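Local atomic coordinates of Ras-related protein Rab-21 (Homo sapiens, PDB entry 1YZT), a protein that belongs to the Rab branch of the Ras family of small P-loop proteins and holds phosphoaminophosphonic acid-guanylate ester together with a magnesium ion. Residues A[21-26]-A[69-74]; A[94-99]-A[124-129]; A[129-134]-A[158-163]. All coordinates share one frame; numbering follows the deposited sequence.

Contact 1 (A[21-26]-A[69-74]); sequences FKVVLL and VNLAIW
Lys22 lies across the indole of Trp74, the residue that gives up most surface to this pairing. With CG anti to the backbone N (chi1 -177°) and the chain extended beyond it, the lysine starts with CG beside the ring's rim, 3.7 Å from Trp74 CD1, and climbs so that CE and NZ stand over the five-membered ring. CE is a CH-pi partner, and NZ ends 4.8 Å from the ring centroid, 12° off its normal, in a cation-pi contact. A long aliphatic stem with a charged end suits this half-exposed place, because the methylenes cover the indole while the ammonium stays near the surface, where it also has a weak, long ion pair with Asp92. Val23 O approaches the indole at its edge, near the ring plane, and accepts the hydrogen bond from Trp74 N at 2.7 Å.

Phe21, Val23, Leu71 and Ile73 point to the other face. Phe21, near the end of the sheet and partly exposed, sets CD1 3.9 Å from Val69 CG1 and is backed by Met181 and Ile182; a broad aromatic ring can touch both the strand and the helix. The buried Val23 rests CB on Leu71 CD1 at 3.8 Å, its branching at CB filling the space close to the strand. The tip of Leu25, CD1, reaches Ile73 CG2 at 3.6 Å. Five backbone hydrogen bonds join the strands in parallel register, from Phe21 N on Asn70 O to Leu25 N on Trp74 O, each N-H pointing almost straight at its acceptor.

Strand 95-101 pairs with the other edge of 21-26, and strand 56-64 flanks 69-74. Helix 170-183 covers the apolar face, where Leu177 and Met181 meet Val23.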
loop_
_atom_site.group_PDB
_atom_site.type_symbol
_atom_site.label_atom_id
_atom_site.label_comp_id
_atom_site.label_asym_id
_atom_site.label_seq_id
_atom_site.Cartn_x
_atom_site.Cartn_y
_atom_site.Cartn_z
ATOM N N PHE A 21 -9.573 3.331 -11.395
ATOM C CA PHE A 21 -8.315 3.738 -10.783
ATOM C C PHE A 21 -7.301 2.614 -10.860
ATOM O O PHE A 21 -7.638 1.448 -10.675
ATOM C CB PHE A 21 -8.515 4.124 -9.309
ATOM C CG PHE A 21 -9.441 5.281 -9.105
ATOM C CD1 PHE A 21 -10.538 5.175 -8.275
ATOM C CD2 PHE A 21 -9.218 6.489 -9.748
ATOM C CE1 PHE A 21 -11.403 6.254 -8.091
ATOM C CE2 PHE A 21 -10.082 7.564 -9.560
ATOM C CZ PHE A 21 -11.177 7.435 -8.736
ATOM N N LYS A 22 -6.057 2.989 -11.142
ATOM C CA LYS A 22 -4.933 2.088 -11.142
ATOM C C LYS A 22 -4.100 2.408 -9.920
ATOM O O LYS A 22 -3.716 3.562 -9.690
ATOM C CB LYS A 22 -4.085 2.271 -12.392
ATOM C CG LYS A 22 -2.917 1.290 -12.474
ATOM C CD LYS A 22 -2.204 1.364 -13.812
ATOM C CE LYS A 22 -0.769 0.887 -13.642
ATOM N NZ LYS A 22 0.050 0.957 -14.866
ATOM N N VAL A 23 -3.836 1.373 -9.137
ATOM C CA VAL A 23 -3.040 1.475 -7.925
ATOM C C VAL A 23 -1.895 0.449 -7.975
ATOM O O VAL A 23 -2.113 -0.702 -8.364
ATOM C CB VAL A 23 -3.979 1.261 -6.717
ATOM C CG1 VAL A 23 -3.350 0.438 -5.630
ATOM C CG2 VAL A 23 -4.497 2.596 -6.221
ATOM N N VAL A 24 -0.689 0.880 -7.582
ATOM C CA VAL A 24 0.502 0.030 -7.572
ATOM C C VAL A 24 1.056 -0.200 -6.161
ATOM O O VAL A 24 1.086 0.733 -5.341
ATOM C CB VAL A 24 1.613 0.617 -8.482
ATOM C CG1 VAL A 24 2.249 1.852 -7.871
ATOM C CG2 VAL A 24 2.673 -0.427 -8.789
ATOM N N LEU A 25 1.468 -1.441 -5.884
ATOM C CA LEU A 25 2.134 -1.785 -4.624
ATOM C C LEU A 25 3.633 -1.888 -4.805
ATOM O O LEU A 25 4.129 -2.603 -5.693
ATOM C CB LEU A 25 1.609 -3.084 -4.018
ATOM C CG LEU A 25 0.381 -2.884 -3.131
ATOM C CD1 LEU A 25 -0.844 -2.752 -3.981
ATOM C CD2 LEU A 25 0.237 -4.015 -2.133
ATOM N N LEU A 26 4.343 -1.184 -3.934
ATOM C CA LEU A 26 5.788 -1.051 -4.009
ATOM C C LEU A 26 6.378 -1.225 -2.628
ATOM O O LEU A 26 5.726 -0.950 -1.618
ATOM C CB LEU A 26 6.168 0.343 -4.529
ATOM C CG LEU A 26 5.663 0.685 -5.913
ATOM C CD1 LEU A 26 5.743 2.175 -6.150
ATOM C CD2 LEU A 26 6.426 -0.107 -6.954
ATOM N N VAL A 69 -16.837 1.804 -8.570
ATOM C CA VAL A 69 -15.410 1.974 -8.683
ATOM C C VAL A 69 -14.783 0.653 -9.122
ATOM O O VAL A 69 -15.042 -0.399 -8.521
ATOM C CB VAL A 69 -14.811 2.395 -7.315
ATOM C CG1 VAL A 69 -13.265 2.547 -7.396
ATOM C CG2 VAL A 69 -15.472 3.666 -6.811
ATOM N N ASN A 70 -13.984 0.703 -10.183
ATOM C CA ASN A 70 -13.125 -0.419 -10.566
ATOM C C ASN A 70 -11.696 -0.083 -10.152
ATOM O O ASN A 70 -11.096 0.879 -10.644
ATOM C CB ASN A 70 -13.198 -0.688 -12.079
ATOM C CG ASN A 70 -14.596 -1.051 -12.535
ATOM O OD1 ASN A 70 -15.318 -1.713 -11.820
ATOM N ND2 ASN A 70 -14.987 -0.597 -13.727
ATOM N N LEU A 71 -11.164 -0.861 -9.220
ATOM C CA LEU A 71 -9.827 -0.611 -8.681
ATOM C C LEU A 71 -8.913 -1.705 -9.196
ATOM O O LEU A 71 -9.073 -2.869 -8.815
ATOM C CB LEU A 71 -9.865 -0.638 -7.160
ATOM C CG LEU A 71 -8.553 -0.692 -6.387
ATOM C CD1 LEU A 71 -7.749 0.568 -6.622
ATOM C CD2 LEU A 71 -8.861 -0.901 -4.889
ATOM N N ALA A 72 -7.990 -1.322 -10.083
ATOM C CA ALA A 72 -6.960 -2.212 -10.591
ATOM C C ALA A 72 -5.776 -2.165 -9.639
ATOM O O ALA A 72 -5.143 -1.127 -9.477
ATOM C CB ALA A 72 -6.543 -1.803 -11.978
ATOM N N ILE A 73 -5.520 -3.283 -8.971
ATOM C CA ILE A 73 -4.444 -3.368 -7.989
ATOM C C ILE A 73 -3.265 -4.120 -8.596
ATOM O O ILE A 73 -3.359 -5.308 -8.871
ATOM C CB ILE A 73 -4.889 -4.113 -6.739
ATOM C CG1 ILE A 73 -6.137 -3.462 -6.150
ATOM C CG2 ILE A 73 -3.730 -4.155 -5.705
ATOM C CD1 ILE A 73 -6.842 -4.336 -5.086
ATOM N N TRP A 74 -2.164 -3.408 -8.816
ATOM C CA TRP A 74 -0.963 -3.987 -9.391
ATOM C C TRP A 74 0.064 -4.350 -8.314
ATOM O O TRP A 74 0.519 -3.510 -7.556
ATOM C CB TRP A 74 -0.353 -3.050 -10.443
ATOM C CG TRP A 74 -1.160 -2.986 -11.702
ATOM C CD1 TRP A 74 -2.326 -2.284 -11.907
ATOM C CD2 TRP A 74 -0.874 -3.647 -12.941
ATOM N NE1 TRP A 74 -2.763 -2.456 -13.195
ATOM C CE2 TRP A 74 -1.902 -3.294 -13.850
ATOM C CE3 TRP A 74 0.148 -4.500 -13.373
ATOM C CZ2 TRP A 74 -1.939 -3.774 -15.158
ATOM C CZ3 TRP A 74 0.114 -4.973 -14.671
ATOM C CH2 TRP A 74 -0.924 -4.606 -15.553
#

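Contact 2 (A[94-99]-A[124-129]); sequences NGAILV and NEICLC
Ala96 lies beside Leu128 at the middle of a parallel ladder that Gly95 with Cys127 begins and Ile97 with Cys129 ends, the short strand axes 4.7 Å apart and 13° from parallel. These are the two adjacent parallel strands of a beta-alpha-beta crossover, strand 95-101, helix 105-122, strand 127-133, within the P-loop fold of the Ras family. Ala96 uses both of its backbone polar groups across the gap: its N donates to Cys127 O, and its O accepts from Cys129 N at 2.8 Å. Leu98 N then closes on Cys129 O at 2.7 Å.

On the face turned to the crossover helix, the small Ala96 leaves room for its larger neighbours. Its CB takes Leu128 CD2 at 3.8 Å and Ile126 CD1 at 4.0 Å, and Leu118 of the helix touches it too. Ile126, not yet in the strand, reaches this place because CG1 stands anti to the backbone N (chi1 -171°), which carries the branch over the main chain of Gly95, with CG1 3.7 Å from Gly95 CA. Gly95, having no side chain, can also approach the facing carbonyl closely: its CA is 3.1 Å from Cys127 O in a CA-H...O contact.

Ile97 and Cys129 share the opposite face, covered by Phe174 and Leu177 of helix 170-183. Cys129 buries the most surface of this pairing; its compact side chain lays both CB and SG against Ile97 CG1 and the Ala96 carbonyl oxygen, with Leu177 packed on it.

Where the strands start, Cys127 N donates to Asn94 O with the donor tilted 33° from the carbonyl plane, and the same oxygen accepts a second bond, from a water that also donates to Glu125 O at 3.0 Å.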
loop_
_atom_site.group_PDB
_atom_site.type_symbol
_atom_site.label_atom_id
_atom_site.label_comp_id
_atom_site.label_asym_id
_atom_site.label_seq_id
_atom_site.Cartn_x
_atom_site.Cartn_y
_atom_site.Cartn_z
ATOM N N ASN A 94 -3.060 6.163 -10.356
ATOM C CA ASN A 94 -3.783 7.183 -9.605
ATOM C C ASN A 94 -3.412 7.145 -8.122
ATOM O O ASN A 94 -3.717 8.061 -7.355
ATOM C CB ASN A 94 -5.282 6.991 -9.802
ATOM C CG ASN A 94 -5.669 6.961 -11.268
ATOM O OD1 ASN A 94 -5.600 7.972 -11.972
ATOM N ND2 ASN A 94 -6.042 5.809 -11.736
ATOM N N GLY A 95 -2.734 6.085 -7.712
ATOM C CA GLY A 95 -2.370 5.914 -6.316
ATOM C C GLY A 95 -1.279 4.887 -6.187
ATOM O O GLY A 95 -1.135 4.016 -7.046
ATOM N N ALA A 96 -0.513 4.984 -5.101
ATOM C CA ALA A 96 0.623 4.095 -4.866
ATOM C C ALA A 96 0.645 3.723 -3.397
ATOM O O ALA A 96 0.474 4.589 -2.533
ATOM C CB ALA A 96 1.937 4.756 -5.269
ATOM N N ILE A 97 0.818 2.427 -3.142
ATOM C CA ILE A 97 0.830 1.870 -1.804
ATOM C C ILE A 97 2.265 1.460 -1.524
ATOM O O ILE A 97 2.798 0.505 -2.111
ATOM C CB ILE A 97 -0.174 0.692 -1.680
ATOM C CG1 ILE A 97 -1.608 1.220 -1.793
ATOM C CG2 ILE A 97 0.001 -0.042 -0.385
ATOM C CD1 ILE A 97 -2.626 0.194 -2.216
ATOM N N LEU A 98 2.905 2.226 -0.649
ATOM C CA LEU A 98 4.314 2.039 -0.374
ATOM C C LEU A 98 4.456 1.290 0.956
ATOM O O LEU A 98 4.274 1.857 2.042
ATOM C CB LEU A 98 5.035 3.383 -0.384
ATOM C CG LEU A 98 4.758 4.284 -1.600
ATOM C CD1 LEU A 98 5.751 5.470 -1.617
ATOM C CD2 LEU A 98 4.851 3.525 -2.913
ATOM N N VAL A 99 4.769 0.002 0.848
ATOM C CA VAL A 99 4.650 -0.916 1.972
ATOM C C VAL A 99 6.014 -1.074 2.644
ATOM O O VAL A 99 7.029 -1.222 1.964
ATOM C CB VAL A 99 4.090 -2.305 1.508
ATOM C CG1 VAL A 99 3.767 -3.204 2.707
ATOM C CG2 VAL A 99 2.828 -2.122 0.655
ATOM N N ASN A 124 1.957 16.031 -6.639
ATOM C CA ASN A 124 0.932 15.730 -5.629
ATOM C C ASN A 124 -0.365 15.141 -6.188
ATOM O O ASN A 124 -1.306 14.878 -5.435
ATOM C CB ASN A 124 0.634 16.986 -4.804
ATOM C CG ASN A 124 1.719 17.269 -3.785
ATOM O OD1 ASN A 124 2.317 16.344 -3.231
ATOM N ND2 ASN A 124 1.980 18.541 -3.529
ATOM N N GLU A 125 -0.399 14.917 -7.503
ATOM C CA GLU A 125 -1.559 14.308 -8.160
ATOM C C GLU A 125 -1.819 12.871 -7.696
ATOM O O GLU A 125 -2.960 12.483 -7.483
ATOM C CB GLU A 125 -1.362 14.336 -9.684
ATOM C CG GLU A 125 -2.630 14.192 -10.490
ATOM C CD GLU A 125 -3.696 15.194 -10.118
ATOM O OE1 GLU A 125 -3.374 16.271 -9.584
ATOM O OE2 GLU A 125 -4.875 14.888 -10.354
ATOM N N ILE A 126 -0.757 12.089 -7.554
ATOM C CA ILE A 126 -0.867 10.699 -7.128
ATOM C C ILE A 126 -1.176 10.603 -5.635
ATOM O O ILE A 126 -0.576 11.298 -4.828
ATOM C CB ILE A 126 0.411 9.885 -7.516
ATOM C CG1 ILE A 126 0.194 8.387 -7.277
ATOM C CG2 ILE A 126 1.677 10.402 -6.794
ATOM C CD1 ILE A 126 1.100 7.488 -8.130
ATOM N N CYS A 127 -2.143 9.767 -5.269
ATOM C CA CYS A 127 -2.440 9.519 -3.856
ATOM C C CYS A 127 -1.445 8.502 -3.287
ATOM O O CYS A 127 -1.400 7.362 -3.729
ATOM C CB CYS A 127 -3.863 9.006 -3.690
ATOM S SG CYS A 127 -5.128 10.169 -4.222
ATOM N N LEU A 128 -0.652 8.929 -2.315
ATOM C CA LEU A 128 0.371 8.079 -1.708
ATOM C C LEU A 128 -0.078 7.499 -0.382
ATOM O O LEU A 128 -0.654 8.198 0.463
ATOM C CB LEU A 128 1.665 8.866 -1.518
ATOM C CG LEU A 128 2.306 9.331 -2.835
ATOM C CD1 LEU A 128 3.640 9.948 -2.533
ATOM C CD2 LEU A 128 2.461 8.200 -3.850
ATOM N N CYS A 129 0.168 6.202 -0.218
ATOM C CA CYS A 129 -0.064 5.517 1.052
ATOM C C CYS A 129 1.265 4.972 1.563
ATOM O O CYS A 129 2.026 4.328 0.831
ATOM C CB CYS A 129 -1.065 4.373 0.885
ATOM S SG CYS A 129 -2.561 4.859 0.022
HETATM O O HOH W 1 -4.949 10.354 -8.315
#

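Contact 3 (A[129-134]-A[158-163]); sequences CIVGNK and KHYHTS. With GNP (phosphoaminophosphonic acid-guanylate ester), chain D.
Ile130 and His159 cross at about a right angle, the isoleucine methyl CG2 meeting His159 CD2 at 3.8 Å. The imidazole stands anti to its main-chain N (chi1 -174°), which swings it over the neighbouring strand until CD2 lies 3.2 Å from Ile130 O. Histidine suits this half-covered site, since CD2 lies against Ile130 while NE2 is bonded to Tyr100 OH. Its CE1 sits over a face of the His161 ring.

On the face of the sheet that carries Cys129 and Val131, the Tyr160 ring is approached obliquely by Cys129, CE1 being 3.7 Å from Cys129 CB, with the sulfur 4.8 Å from the ring centroid. Val131 CG2 packs obliquely against Tyr160 CB. The phenol carries its OH to Asp176 and Arg180 of helix 170-183, so a buried ring ends in satisfied polar company.

Strand 158-161 is an edge strand of the sheet, paired in parallel with 127-133 and joined to it by helix 145-154 in another beta-alpha-beta unit. At the C-terminal end of strand 127-133, Asn133 crosses Thr162 nearly perpendicularly: Thr162 OG1 donates to Asn133 OD1 at 2.8 Å, with the donor tilted 24° from the carboxamide plane, and Ala164 N gives the same oxygen a second bond. Asn133 ND2, bonded to Val31 O, lies 3.0 Å from N7 of phosphoaminophosphonic acid-guanylate ester, as in the Asn-Lys-x-Asp motif of this family. The extended Lys134 chain runs along the guanine base, CG 3.7 Å from C6, and NZ donates to the ribose O4' at 3.0 Å and is bonded to Cys30 O.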
loop_
_atom_site.group_PDB
_atom_site.type_symbol
_atom_site.label_atom_id
_atom_site.label_comp_id
_atom_site.label_asym_id
_atom_site.label_seq_id
_atom_site.Cartn_x
_atom_site.Cartn_y
_atom_site.Cartn_z
ATOM N N CYS A 129 0.168 6.202 -0.218
ATOM C CA CYS A 129 -0.064 5.517 1.052
ATOM C C CYS A 129 1.265 4.972 1.563
ATOM O O CYS A 129 2.026 4.328 0.831
ATOM C CB CYS A 129 -1.065 4.373 0.885
ATOM S SG CYS A 129 -2.561 4.859 0.022
ATOM N N ILE A 130 1.552 5.259 2.820
ATOM C CA ILE A 130 2.716 4.711 3.466
ATOM C C ILE A 130 2.190 3.688 4.445
ATOM O O ILE A 130 1.486 4.044 5.386
ATOM C CB ILE A 130 3.494 5.787 4.194
ATOM C CG1 ILE A 130 3.877 6.885 3.182
ATOM C CG2 ILE A 130 4.690 5.150 4.903
ATOM C CD1 ILE A 130 5.052 7.713 3.587
ATOM N N VAL A 131 2.500 2.420 4.195
ATOM C CA VAL A 131 1.842 1.337 4.921
ATOM C C VAL A 131 2.837 0.512 5.742
ATOM O O VAL A 131 3.702 -0.169 5.190
ATOM C CB VAL A 131 1.029 0.421 3.984
ATOM C CG1 VAL A 131 0.230 -0.583 4.798
ATOM C CG2 VAL A 131 0.081 1.234 3.130
ATOM N N GLY A 132 2.686 0.590 7.065
ATOM C CA GLY A 132 3.418 -0.257 7.987
ATOM C C GLY A 132 2.677 -1.561 8.128
ATOM O O GLY A 132 1.649 -1.614 8.808
ATOM N N ASN A 133 3.174 -2.592 7.443
ATOM C CA ASN A 133 2.601 -3.942 7.500
ATOM C C ASN A 133 3.261 -4.786 8.600
ATOM O O ASN A 133 4.330 -4.435 9.121
ATOM C CB ASN A 133 2.726 -4.651 6.136
ATOM C CG ASN A 133 1.893 -5.945 6.052
ATOM O OD1 ASN A 133 0.727 -5.984 6.447
ATOM N ND2 ASN A 133 2.493 -6.994 5.510
ATOM N N LYS A 134 2.600 -5.890 8.943
ATOM C CA LYS A 134 3.061 -6.833 9.969
ATOM C C LYS A 134 2.864 -6.308 11.381
ATOM O O LYS A 134 3.685 -6.579 12.252
ATOM C CB LYS A 134 4.525 -7.237 9.787
ATOM C CG LYS A 134 4.915 -7.572 8.375
ATOM C CD LYS A 134 6.051 -8.551 8.341
ATOM C CE LYS A 134 6.494 -8.781 6.921
ATOM N NZ LYS A 134 7.533 -9.835 6.828
ATOM N N LYS A 158 -0.718 9.660 3.346
ATOM C CA LYS A 158 -1.435 9.208 4.513
ATOM C C LYS A 158 -0.755 7.916 4.960
ATOM O O LYS A 158 -0.326 7.106 4.128
ATOM C CB LYS A 158 -2.916 9.027 4.163
ATOM C CG LYS A 158 -3.821 8.988 5.375
ATOM C CD LYS A 158 -5.282 9.232 5.017
ATOM C CE LYS A 158 -6.202 8.565 6.033
ATOM N NZ LYS A 158 -7.651 8.794 5.768
ATOM N N HIS A 159 -0.605 7.746 6.272
ATOM C CA HIS A 159 -0.012 6.532 6.817
ATOM C C HIS A 159 -1.079 5.520 7.197
ATOM O O HIS A 159 -2.161 5.893 7.652
ATOM C CB HIS A 159 0.836 6.857 8.042
ATOM C CG HIS A 159 1.595 5.689 8.570
ATOM N ND1 HIS A 159 1.187 4.976 9.675
ATOM C CD2 HIS A 159 2.736 5.105 8.144
ATOM C CE1 HIS A 159 2.050 4.003 9.905
ATOM N NE2 HIS A 159 2.999 4.062 8.992
ATOM N N TYR A 160 -0.762 4.235 7.017
ATOM C CA TYR A 160 -1.669 3.141 7.403
ATOM C C TYR A 160 -0.928 2.000 8.073
ATOM O O TYR A 160 0.236 1.741 7.772
ATOM C CB TYR A 160 -2.402 2.576 6.179
ATOM C CG TYR A 160 -3.188 3.582 5.382
ATOM C CD1 TYR A 160 -2.554 4.423 4.477
ATOM C CD2 TYR A 160 -4.575 3.672 5.497
ATOM C CE1 TYR A 160 -3.268 5.347 3.738
ATOM C CE2 TYR A 160 -5.299 4.602 4.753
ATOM C CZ TYR A 160 -4.641 5.427 3.868
ATOM O OH TYR A 160 -5.338 6.356 3.121
ATOM N N HIS A 161 -1.636 1.326 8.981
ATOM C CA HIS A 161 -1.172 0.120 9.652
ATOM C C HIS A 161 -1.954 -1.077 9.148
ATOM O O HIS A 161 -3.181 -1.038 9.101
ATOM C CB HIS A 161 -1.427 0.209 11.167
ATOM C CG HIS A 161 -0.489 1.120 11.887
ATOM N ND1 HIS A 161 0.881 0.982 11.822
ATOM C CD2 HIS A 161 -0.728 2.180 12.693
ATOM C CE1 HIS A 161 1.443 1.928 12.551
ATOM N NE2 HIS A 161 0.488 2.663 13.091
ATOM N N THR A 162 -1.252 -2.154 8.830
ATOM C CA THR A 162 -1.900 -3.399 8.424
ATOM C C THR A 162 -1.200 -4.659 8.947
ATOM O O THR A 162 -0.038 -4.638 9.387
ATOM C CB THR A 162 -1.956 -3.533 6.875
ATOM O OG1 THR A 162 -0.618 -3.566 6.361
ATOM C CG2 THR A 162 -2.738 -2.363 6.249
ATOM N N SER A 163 -1.940 -5.762 8.917
ATOM C CA SER A 163 -1.336 -7.081 8.966
ATOM C C SER A 163 -2.086 -7.944 7.967
ATOM O O SER A 163 -3.281 -8.190 8.140
ATOM C CB SER A 163 -1.435 -7.721 10.369
ATOM O OG SER A 163 -1.218 -9.122 10.298
HETATM P PG GNP D . 8.469 -9.816 -3.154
HETATM O O1G GNP D . 9.638 -10.779 -3.187
HETATM O O2G GNP D . 7.387 -10.295 -4.089
HETATM O O3G GNP D . 9.052 -8.486 -3.492
HETATM N N3B GNP D . 7.913 -9.760 -1.633
HETATM P PB GNP D . 6.469 -9.258 -1.113
HETATM O O1B GNP D . 6.477 -7.846 -0.661
HETATM O O2B GNP D . 5.482 -9.587 -2.174
HETATM O O3A GNP D . 6.160 -10.069 0.213
HETATM P PA GNP D . 5.312 -11.348 0.508
HETATM O O1A GNP D . 3.862 -11.009 0.528
HETATM O O2A GNP D . 5.684 -12.510 -0.315
HETATM O "O5'" GNP D . 5.609 -11.770 1.995
HETATM C "C5'" GNP D . 6.956 -11.880 2.483
HETATM C "C4'" GNP D . 6.987 -12.548 3.855
HETATM O "O4'" GNP D . 6.331 -11.672 4.811
HETATM C "C3'" GNP D . 6.275 -13.893 3.921
HETATM O "O3'" GNP D . 6.986 -14.850 4.708
HETATM C "C2'" GNP D . 4.935 -13.527 4.541
HETATM O "O2'" GNP D . 4.267 -14.558 5.247
HETATM C "C1'" GNP D . 5.357 -12.423 5.494
HETATM N N9 GNP D . 4.275 -11.518 5.831
HETATM C C8 GNP D . 3.566 -10.753 4.949
HETATM N N7 GNP D . 2.665 -10.033 5.529
HETATM C C5 GNP D . 2.778 -10.333 6.883
HETATM C C6 GNP D . 2.041 -9.860 7.998
HETATM O O6 GNP D . 1.111 -9.044 8.043
HETATM N N1 GNP D . 2.504 -10.417 9.187
HETATM C C2 GNP D . 3.524 -11.329 9.297
HETATM N N2 GNP D . 3.792 -11.757 10.525
HETATM N N3 GNP D . 4.202 -11.806 8.269
HETATM C C4 GNP D . 3.775 -11.257 7.093
#

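How the contacts relate
The three contacts are pairings in one sheet, whose order from 67-75 onward runs 19-26, 95-101, 127-133, 158-161; the pairing of 19-26 with 95-101 separates contact 1 from contact 2. Their centres are about 10 Å apart, and Val24 O lies 2.8 Å from Ile97 N while Val23 CG1 packs on Ile97 CD1. Contacts 2 and 3 share Cys129; their centres are about 12 Å apart, and Leu98 O lies 2.8 Å from Val131 N. Contacts 1 and 3 do not touch, their nearest atoms being about 7 Å apart. Contact 3 alone supplies ligand-pocket residues, whereas the side chains of Leu25 and Ile97 stay about 7 and 10 Å from the nucleotide.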